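Local coordinates for protein sialidase B (Streptococcus pneumoniae serotype 4, PDB 4XJW) that cleaves terminal sialic acid residues from oligosaccharides, glycoproteins and glycolipids as an intramolecular trans-sialidase of glycosyl hydrolase family 33, at residues Thr33-Phe38 against Ser171-Ala176; Thr107-Ser112 against Gln180-Ile185. The protein carries 1 engineered substitution. One frame throughout, in Å; residues are numbered along the deposited sequence.

Contact 1: Thr33-Phe38 against Ser171-Ala176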
ATOM      1  N   THR A  33      27.381 -13.928  -8.789  1.00 14.91           N
ATOM      2  CA  THR A  33      26.632 -12.974  -7.991  1.00 13.35           C
ATOM      3  C   THR A  33      27.323 -11.636  -8.117  1.00 17.03           C
ATOM      4  O   THR A  33      28.547 -11.556  -7.996  1.00 16.61           O
ATOM      5  CB  THR A  33      26.584 -13.407  -6.521  1.00 13.80           C
ATOM      6  OG1 THR A  33      25.847 -14.627  -6.429  1.00 16.48           O
ATOM      7  CG2 THR A  33      25.908 -12.351  -5.662  1.00 17.09           C
ATOM      8  N   VAL A  34      26.542 -10.592  -8.378  1.00 14.60           N
ATOM      9  CA  VAL A  34      27.060  -9.229  -8.422  1.00 15.00           C
ATOM     10  C   VAL A  34      26.508  -8.474  -7.217  1.00 17.80           C
ATOM     11  O   VAL A  34      25.302  -8.482  -6.980  1.00 14.65           O
ATOM     12  CB  VAL A  34      26.651  -8.507  -9.720  1.00 12.09           C
ATOM     13  CG1 VAL A  34      27.190  -7.083  -9.714  1.00 14.38           C
ATOM     14  CG2 VAL A  34      27.151  -9.264 -10.937  1.00 18.99           C
ATOM     15  N   VAL A  35      27.388  -7.849  -6.437  1.00 13.16           N
ATOM     16  CA  VAL A  35      26.952  -6.976  -5.357  1.00 12.86           C
ATOM     17  C   VAL A  35      27.417  -5.564  -5.658  1.00 18.17           C
ATOM     18  O   VAL A  35      28.604  -5.328  -5.908  1.00 21.51           O
ATOM     19  CB  VAL A  35      27.498  -7.430  -3.993  1.00 15.64           C
ATOM     20  CG1 VAL A  35      27.087  -6.447  -2.914  1.00 16.93           C
ATOM     21  CG2 VAL A  35      26.979  -8.810  -3.647  1.00 16.23           C
ATOM     22  N   MET A  36      26.478  -4.627  -5.669  1.00 15.15           N
ATOM     23  CA  MET A  36      26.771  -3.257  -6.075  1.00 18.32           C
ATOM     24  C   MET A  36      26.143  -2.273  -5.105  1.00 19.04           C
ATOM     25  O   MET A  36      24.929  -2.276  -4.915  1.00 20.76           O
ATOM     26  CB  MET A  36      26.212  -2.983  -7.468  1.00 20.67           C
ATOM     27  CG  MET A  36      27.239  -2.946  -8.568  1.00 30.01           C
ATOM     28  SD  MET A  36      26.544  -2.240 -10.073  1.00 31.38           S
ATOM     29  CE  MET A  36      25.877  -0.725  -9.411  1.00 24.11           C
ATOM     30  N   LYS A  37      26.967  -1.440  -4.481  1.00 15.73           N
ATOM     31  CA  LYS A  37      26.465  -0.314  -3.707  1.00 14.15           C
ATOM     32  C   LYS A  37      26.619   0.941  -4.550  1.00 17.59           C
ATOM     33  O   LYS A  37      27.734   1.295  -4.952  1.00 19.09           O
ATOM     34  CB  LYS A  37      27.200  -0.199  -2.372  1.00 17.70           C
ATOM     35  CG  LYS A  37      26.705  -1.223  -1.359  1.00 22.86           C
ATOM     36  CD  LYS A  37      27.602  -1.331  -0.143  1.00 29.95           C
ATOM     37  CE  LYS A  37      26.963  -2.232   0.911  1.00 27.55           C
ATOM     38  NZ  LYS A  37      25.649  -1.682   1.396  1.00 23.09           N
ATOM     39  N   PHE A  38      25.503   1.598  -4.858  1.00 13.41           N
ATOM     40  CA  PHE A  38      25.548   2.712  -5.801  1.00 14.76           C
ATOM     41  C   PHE A  38      24.563   3.824  -5.472  1.00 14.95           C
ATOM     42  O   PHE A  38      23.536   3.609  -4.810  1.00 15.40           O
ATOM     43  CB  PHE A  38      25.307   2.213  -7.233  1.00 14.05           C
ATOM     44  CG  PHE A  38      23.867   1.870  -7.529  1.00 13.38           C
ATOM     45  CD1 PHE A  38      23.365   0.612  -7.225  1.00 16.33           C
ATOM     46  CD2 PHE A  38      23.020   2.807  -8.112  1.00 12.99           C
ATOM     47  CE1 PHE A  38      22.046   0.295  -7.500  1.00 18.12           C
ATOM     48  CE2 PHE A  38      21.702   2.494  -8.378  1.00 16.79           C
ATOM     49  CZ  PHE A  38      21.216   1.235  -8.068  1.00 15.64           C
ATOM     50  N   SER A 171      31.329  -5.866  -6.153  1.00 20.51           N
ATOM     51  CA  SER A 171      31.988  -7.154  -5.954  1.00 22.99           C
ATOM     52  C   SER A 171      31.362  -8.206  -6.866  1.00 20.59           C
ATOM     53  O   SER A 171      30.158  -8.180  -7.108  1.00 17.74           O
ATOM     54  CB  SER A 171      31.865  -7.598  -4.494  1.00 23.20           C
ATOM     55  OG  SER A 171      32.328  -6.600  -3.609  1.00 28.06           O
ATOM     56  N   LEU A 172      32.180  -9.131  -7.362  1.00 19.45           N
ATOM     57  CA  LEU A 172      31.704 -10.220  -8.215  1.00 21.44           C
ATOM     58  C   LEU A 172      32.149 -11.536  -7.580  1.00 24.85           C
ATOM     59  O   LEU A 172      33.293 -11.662  -7.142  1.00 25.20           O
ATOM     60  CB  LEU A 172      32.303 -10.084  -9.620  1.00 23.42           C
ATOM     61  CG  LEU A 172      31.840 -10.814 -10.890  1.00 30.06           C
ATOM     62  CD1 LEU A 172      31.640 -12.318 -10.707  1.00 32.07           C
ATOM     63  CD2 LEU A 172      30.597 -10.163 -11.483  1.00 28.69           C
ATOM     64  N   PHE A 173      31.247 -12.511  -7.533  1.00 18.93           N
ATOM     65  CA  PHE A 173      31.551 -13.832  -6.993  1.00 19.57           C
ATOM     66  C   PHE A 173      31.243 -14.916  -8.020  1.00 21.20           C
ATOM     67  O   PHE A 173      30.229 -14.841  -8.714  1.00 18.00           O
ATOM     68  CB  PHE A 173      30.731 -14.103  -5.732  1.00 18.46           C
ATOM     69  CG  PHE A 173      30.820 -13.017  -4.702  1.00 23.28           C
ATOM     70  CD1 PHE A 173      30.029 -11.881  -4.799  1.00 21.05           C
ATOM     71  CD2 PHE A 173      31.704 -13.127  -3.638  1.00 24.55           C
ATOM     72  CE1 PHE A 173      30.109 -10.880  -3.848  1.00 22.20           C
ATOM     73  CE2 PHE A 173      31.791 -12.127  -2.686  1.00 28.52           C
ATOM     74  CZ  PHE A 173      30.994 -11.000  -2.792  1.00 28.72           C
ATOM     75  N   ASN A 174      32.112 -15.921  -8.123  1.00 19.46           N
ATOM     76  CA  ASN A 174      31.843 -17.072  -8.987  1.00 17.74           C
ATOM     77  C   ASN A 174      31.000 -18.136  -8.281  1.00 20.33           C
ATOM     78  O   ASN A 174      31.350 -19.319  -8.237  1.00 21.00           O
ATOM     79  CB  ASN A 174      33.148 -17.669  -9.528  1.00 16.74           C
ATOM     80  CG  ASN A 174      33.774 -16.818 -10.623  1.00 17.46           C
ATOM     81  OD1 ASN A 174      33.073 -16.236 -11.458  1.00 18.49           O
ATOM     82  ND2 ASN A 174      35.103 -16.763 -10.644  1.00 18.67           N
ATOM     83  N   LYS A 175      29.876 -17.693  -7.731  1.00 17.06           N
ATOM     84  CA  LYS A 175      28.936 -18.566  -7.067  1.00 17.75           C
ATOM     85  C   LYS A 175      27.584 -17.859  -7.052  1.00 18.34           C
ATOM     86  O   LYS A 175      27.525 -16.628  -7.078  1.00 19.05           O
ATOM     87  CB  LYS A 175      29.413 -18.811  -5.637  1.00 20.74           C
ATOM     88  CG  LYS A 175      28.557 -19.761  -4.810  1.00 27.36           C
ATOM     89  CD  LYS A 175      29.102 -19.865  -3.388  1.00 30.95           C
ATOM     90  CE  LYS A 175      28.112 -20.558  -2.467  1.00 34.13           C
ATOM     91  NZ  LYS A 175      28.539 -20.485  -1.036  1.00 44.43           N
ATOM     92  N   ALA A 176      26.510 -18.637  -7.045  1.00 19.14           N
ATOM     93  CA  ALA A 176      25.181 -18.101  -6.751  1.00 16.88           C
ATOM     94  C   ALA A 176      25.008 -18.164  -5.247  1.00 22.98           C
ATOM     95  O   ALA A 176      24.774 -19.244  -4.693  1.00 22.53           O
ATOM     96  CB  ALA A 176      24.116 -18.925  -7.439  1.00 20.46           C
TER
HETATM   97  O   HOH W   1      30.370  -4.815  -3.478  1.00 29.91           O
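Thr33 meets the second segment at two places, Phe173 with its backbone and Lys175 with its side chain. N and O of Thr33 pair with O and N of Phe173, and Thr33 OG1 lies anti to its own carbonyl carbon (chi1 -65°), where it donates to Lys175 O at 2.7 Å, in the carbonyl plane on a lone pair. The same hydroxyl receives the N-H of Ile177, so one threonine fixes the chain just after strand 166-173 ends.

Two residues on, Val35 and Ser171 form the next hydrogen-bonded pair, the shorter bond running from Ser171 N to Val35 O at 2.8 Å. A water donates to Val35 O and lies 2.7 Å from Ser171 OG, which also binds Gln6.

The Phe173 ring turns an edge to the first strand: Thr33 O is 3.5 Å from CD1, and Val35 CG2 sits 3.8 Å from CE1, both near the ring plane. On the other face of the sheet, Val34 CG2 touches Leu172 CD2 at 3.6 Å. The alternating hydrogen-bonded and non-hydrogen-bonded pairs are those of a regular antiparallel sheet, here in the concanavalin-like beta sandwich of the N-terminal sialidase domain.

Contact 2: Thr107-Ser112 against Gln180-Ile185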
ATOM      1  N   THR A 107      21.725  -0.820  -2.235  1.00 11.80           N
ATOM      2  CA  THR A 107      22.489  -2.059  -2.196  1.00 14.54           C
ATOM      3  C   THR A 107      21.820  -3.056  -3.125  1.00 14.69           C
ATOM      4  O   THR A 107      20.712  -3.538  -2.851  1.00 14.47           O
ATOM      5  CB  THR A 107      22.575  -2.648  -0.769  1.00 14.72           C
ATOM      6  OG1 THR A 107      23.131  -1.673   0.126  1.00 15.52           O
ATOM      7  CG2 THR A 107      23.461  -3.908  -0.744  1.00 16.64           C
ATOM      8  N   LEU A 108      22.494  -3.362  -4.227  1.00 10.64           N
ATOM      9  CA  LEU A 108      21.938  -4.251  -5.237  1.00  9.64           C
ATOM     10  C   LEU A 108      22.667  -5.593  -5.183  1.00 12.71           C
ATOM     11  O   LEU A 108      23.885  -5.634  -5.112  1.00 12.23           O
ATOM     12  CB  LEU A 108      22.044  -3.590  -6.612  1.00 12.49           C
ATOM     13  CG  LEU A 108      21.554  -4.381  -7.823  1.00 11.83           C
ATOM     14  CD1 LEU A 108      21.020  -3.445  -8.904  1.00 14.74           C
ATOM     15  CD2 LEU A 108      22.664  -5.266  -8.408  1.00 13.54           C
ATOM     16  N   VAL A 109      21.915  -6.687  -5.192  1.00 12.11           N
ATOM     17  CA  VAL A 109      22.504  -8.023  -5.269  1.00 10.90           C
ATOM     18  C   VAL A 109      21.817  -8.804  -6.383  1.00 13.11           C
ATOM     19  O   VAL A 109      20.604  -9.026  -6.333  1.00 13.57           O
ATOM     20  CB  VAL A 109      22.323  -8.803  -3.959  1.00 15.64           C
ATOM     21  CG1 VAL A 109      22.966 -10.195  -4.075  1.00 14.76           C
ATOM     22  CG2 VAL A 109      22.935  -8.035  -2.800  1.00 12.83           C
ATOM     23  N   PHE A 110      22.585  -9.242  -7.378  1.00 10.33           N
ATOM     24  CA  PHE A 110      22.004  -9.998  -8.476  1.00 11.28           C
ATOM     25  C   PHE A 110      22.609 -11.387  -8.491  1.00 12.55           C
ATOM     26  O   PHE A 110      23.830 -11.531  -8.519  1.00 13.80           O
ATOM     27  CB  PHE A 110      22.243  -9.314  -9.817  1.00 12.57           C
ATOM     28  CG  PHE A 110      21.711 -10.100 -10.984  1.00 11.26           C
ATOM     29  CD1 PHE A 110      20.346 -10.225 -11.177  1.00 12.50           C
ATOM     30  CD2 PHE A 110      22.581 -10.727 -11.870  1.00 11.94           C
ATOM     31  CE1 PHE A 110      19.838 -10.956 -12.242  1.00 12.14           C
ATOM     32  CE2 PHE A 110      22.090 -11.459 -12.941  1.00 12.84           C
ATOM     33  CZ  PHE A 110      20.712 -11.570 -13.130  1.00 14.27           C
ATOM     34  N   VAL A 111      21.752 -12.399  -8.431  1.00 10.92           N
ATOM     35  CA  VAL A 111      22.211 -13.786  -8.397  1.00 11.78           C
ATOM     36  C   VAL A 111      21.834 -14.516  -9.696  1.00 13.95           C
ATOM     37  O   VAL A 111      20.659 -14.579 -10.080  1.00 13.31           O
ATOM     38  CB  VAL A 111      21.638 -14.524  -7.169  1.00 11.10           C
ATOM     39  CG1 VAL A 111      22.153 -15.952  -7.136  1.00 17.81           C
ATOM     40  CG2 VAL A 111      22.026 -13.788  -5.883  1.00 16.67           C
ATOM     41  N   SER A 112      22.845 -15.054 -10.377  1.00 14.73           N
ATOM     42  CA  SER A 112      22.661 -15.819 -11.605  1.00 12.48           C
ATOM     43  C   SER A 112      23.006 -17.283 -11.307  1.00 15.51           C
ATOM     44  O   SER A 112      24.178 -17.642 -11.191  1.00 18.96           O
ATOM     45  CB  SER A 112      23.563 -15.243 -12.706  1.00 15.68           C
ATOM     46  OG  SER A 112      23.391 -15.902 -13.942  1.00 16.81           O
ATOM     47  N   GLN A 180      19.962 -16.880   2.265  1.00 25.97           N
ATOM     48  CA  GLN A 180      20.522 -16.679   3.600  1.00 26.09           C
ATOM     49  C   GLN A 180      21.763 -15.793   3.548  1.00 25.79           C
ATOM     50  O   GLN A 180      21.885 -14.827   4.310  1.00 25.94           O
ATOM     51  CB  GLN A 180      20.874 -18.028   4.237  1.00 33.91           C
ATOM     52  CG  GLN A 180      21.511 -17.923   5.618  1.00 32.50           C
ATOM     53  CD  GLN A 180      21.493 -19.243   6.376  1.00 49.46           C
ATOM     54  OE1 GLN A 180      20.989 -20.253   5.880  1.00 50.49           O
ATOM     55  NE2 GLN A 180      22.039 -19.238   7.589  1.00 54.82           N
ATOM     56  N   GLU A 181      22.680 -16.114   2.639  1.00 24.12           N
ATOM     57  CA  GLU A 181      23.887 -15.309   2.480  1.00 24.10           C
ATOM     58  C   GLU A 181      23.540 -13.867   2.111  1.00 21.63           C
ATOM     59  O   GLU A 181      24.081 -12.929   2.701  1.00 22.46           O
ATOM     60  CB  GLU A 181      24.839 -15.927   1.448  1.00 27.06           C
ATOM     61  CG  GLU A 181      25.688 -17.084   1.984  1.00 30.97           C
ATOM     62  CD  GLU A 181      26.506 -17.762   0.894  1.00 37.17           C
ATOM     63  OE1 GLU A 181      25.903 -18.271  -0.072  1.00 29.15           O
ATOM     64  OE2 GLU A 181      27.747 -17.781   1.007  1.00 41.14           O
ATOM     65  N   VAL A 182      22.628 -13.701   1.153  1.00 20.98           N
ATOM     66  CA  VAL A 182      22.183 -12.372   0.736  1.00 22.15           C
ATOM     67  C   VAL A 182      21.720 -11.536   1.929  1.00 20.73           C
ATOM     68  O   VAL A 182      22.036 -10.353   2.026  1.00 19.05           O
ATOM     69  CB  VAL A 182      21.037 -12.459  -0.306  1.00 18.92           C
ATOM     70  CG1 VAL A 182      20.515 -11.071  -0.653  1.00 18.79           C
ATOM     71  CG2 VAL A 182      21.505 -13.185  -1.562  1.00 19.95           C
ATOM     72  N   SER A 183      20.996 -12.158   2.854  1.00 24.07           N
ATOM     73  CA  SER A 183      20.451 -11.416   3.992  1.00 26.56           C
ATOM     74  C   SER A 183      21.521 -10.922   4.968  1.00 23.95           C
ATOM     75  O   SER A 183      21.226 -10.106   5.841  1.00 25.85           O
ATOM     76  CB  SER A 183      19.388 -12.235   4.732  1.00 27.98           C
ATOM     77  OG  SER A 183      19.974 -13.298   5.461  1.00 35.54           O
ATOM     78  N   THR A 184      22.756 -11.399   4.818  1.00 23.68           N
ATOM     79  CA  THR A 184      23.856 -10.970   5.686  1.00 25.85           C
ATOM     80  C   THR A 184      24.627  -9.781   5.121  1.00 28.19           C
ATOM     81  O   THR A 184      25.489  -9.218   5.797  1.00 24.14           O
ATOM     82  CB  THR A 184      24.868 -12.109   5.926  1.00 25.27           C
ATOM     83  OG1 THR A 184      25.668 -12.302   4.749  1.00 22.52           O
ATOM     84  CG2 THR A 184      24.151 -13.395   6.283  1.00 29.17           C
ATOM     85  N   ILE A 185      24.333  -9.404   3.879  1.00 20.08           N
ATOM     86  CA  ILE A 185      25.026  -8.276   3.274  1.00 19.93           C
ATOM     87  C   ILE A 185      24.532  -6.987   3.915  1.00 24.48           C
ATOM     88  O   ILE A 185      23.332  -6.702   3.906  1.00 20.97           O
ATOM     89  CB  ILE A 185      24.833  -8.228   1.755  1.00 21.34           C
ATOM     90  CG1 ILE A 185      25.444  -9.475   1.110  1.00 23.03           C
ATOM     91  CG2 ILE A 185      25.445  -6.953   1.181  1.00 21.02           C
ATOM     92  CD1 ILE A 185      25.122  -9.647  -0.356  1.00 19.41           C
TER
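No flat group enters the contact where Val109 meets Val182 and Ile185. The one aromatic ring of the two segments, that of Phe110, lies on the other face of the strand, where it meets the ring of Phe64 with the planes at about 30° and touches Val76, Tyr119 and Met121.

The contact itself is a patch of methyl groups. Val109 sits in the middle and uses both branches. Its CG2, anti to the carbonyl carbon, reaches tip to tip toward Ile185 CD1 at 3.7 Å, the closest approach of the two segments. The side chains of Val109 and Val182 slide past each other in opposite directions, with CG1 of Val109, anti to the backbone N, 4.2 Å from CG2 of Val182. The same Val182 methyl is 4.4 Å from Val111 CG2, while at the other end Thr107 CG2 and Ile185 CG2 stand 4.1 Å apart. From Thr107 it is the methyl that takes part.

What brings Val182 and Ile185 to the same strand is the type I turn that runs from one to the other, closed by Ile185 N bonding to Val182 O. Two hydroxyls tie the turn back to the helix: Ser183 OG donates to Gln180 O, and Thr184 OG1 to Glu181 O at 2.7 Å, in the carbonyl plane on a lone pair. Thr184 N binds Glu181 O as well, so that oxygen is gripped twice by one residue. A dimethyl sulfoxide, probably from the crystallisation liquor, lies about 4 Å from the side chain of Val182.

Short helix 179-182 and its turn thus cover the outer face of strand 102-113, with Ile185 also reaching Val35 on strand 32-39. That strand and strand 118-123 flank strand 102-113 within its sheet, and on the inner face Leu108 and Phe110 pack against strand 74-80 of the second sheet of the sandwich.

In the fold
The centres of contacts 1 and 2 lie 8 Å apart, and strands 32-39 and 102-113 join them as neighbours in one sheet, with Met36 O and Leu108 N 2.8 Å apart. Lys37 NZ adds a side-chain tie, 2.8 Å from Thr107 OG1, and also bonds to Pro186 O just past the turn of contact 2. In the chain, strand 166-173 is followed by helix 179-182, and the loop between them passes over the sheet, Ala176 CB packing 3.6 Å from Val111 CG1. Both contacts belong to the N-terminal domain, away from the probable nucleophile Tyr615 and from the Optactin pocket lined by Tyr212 and Gln456.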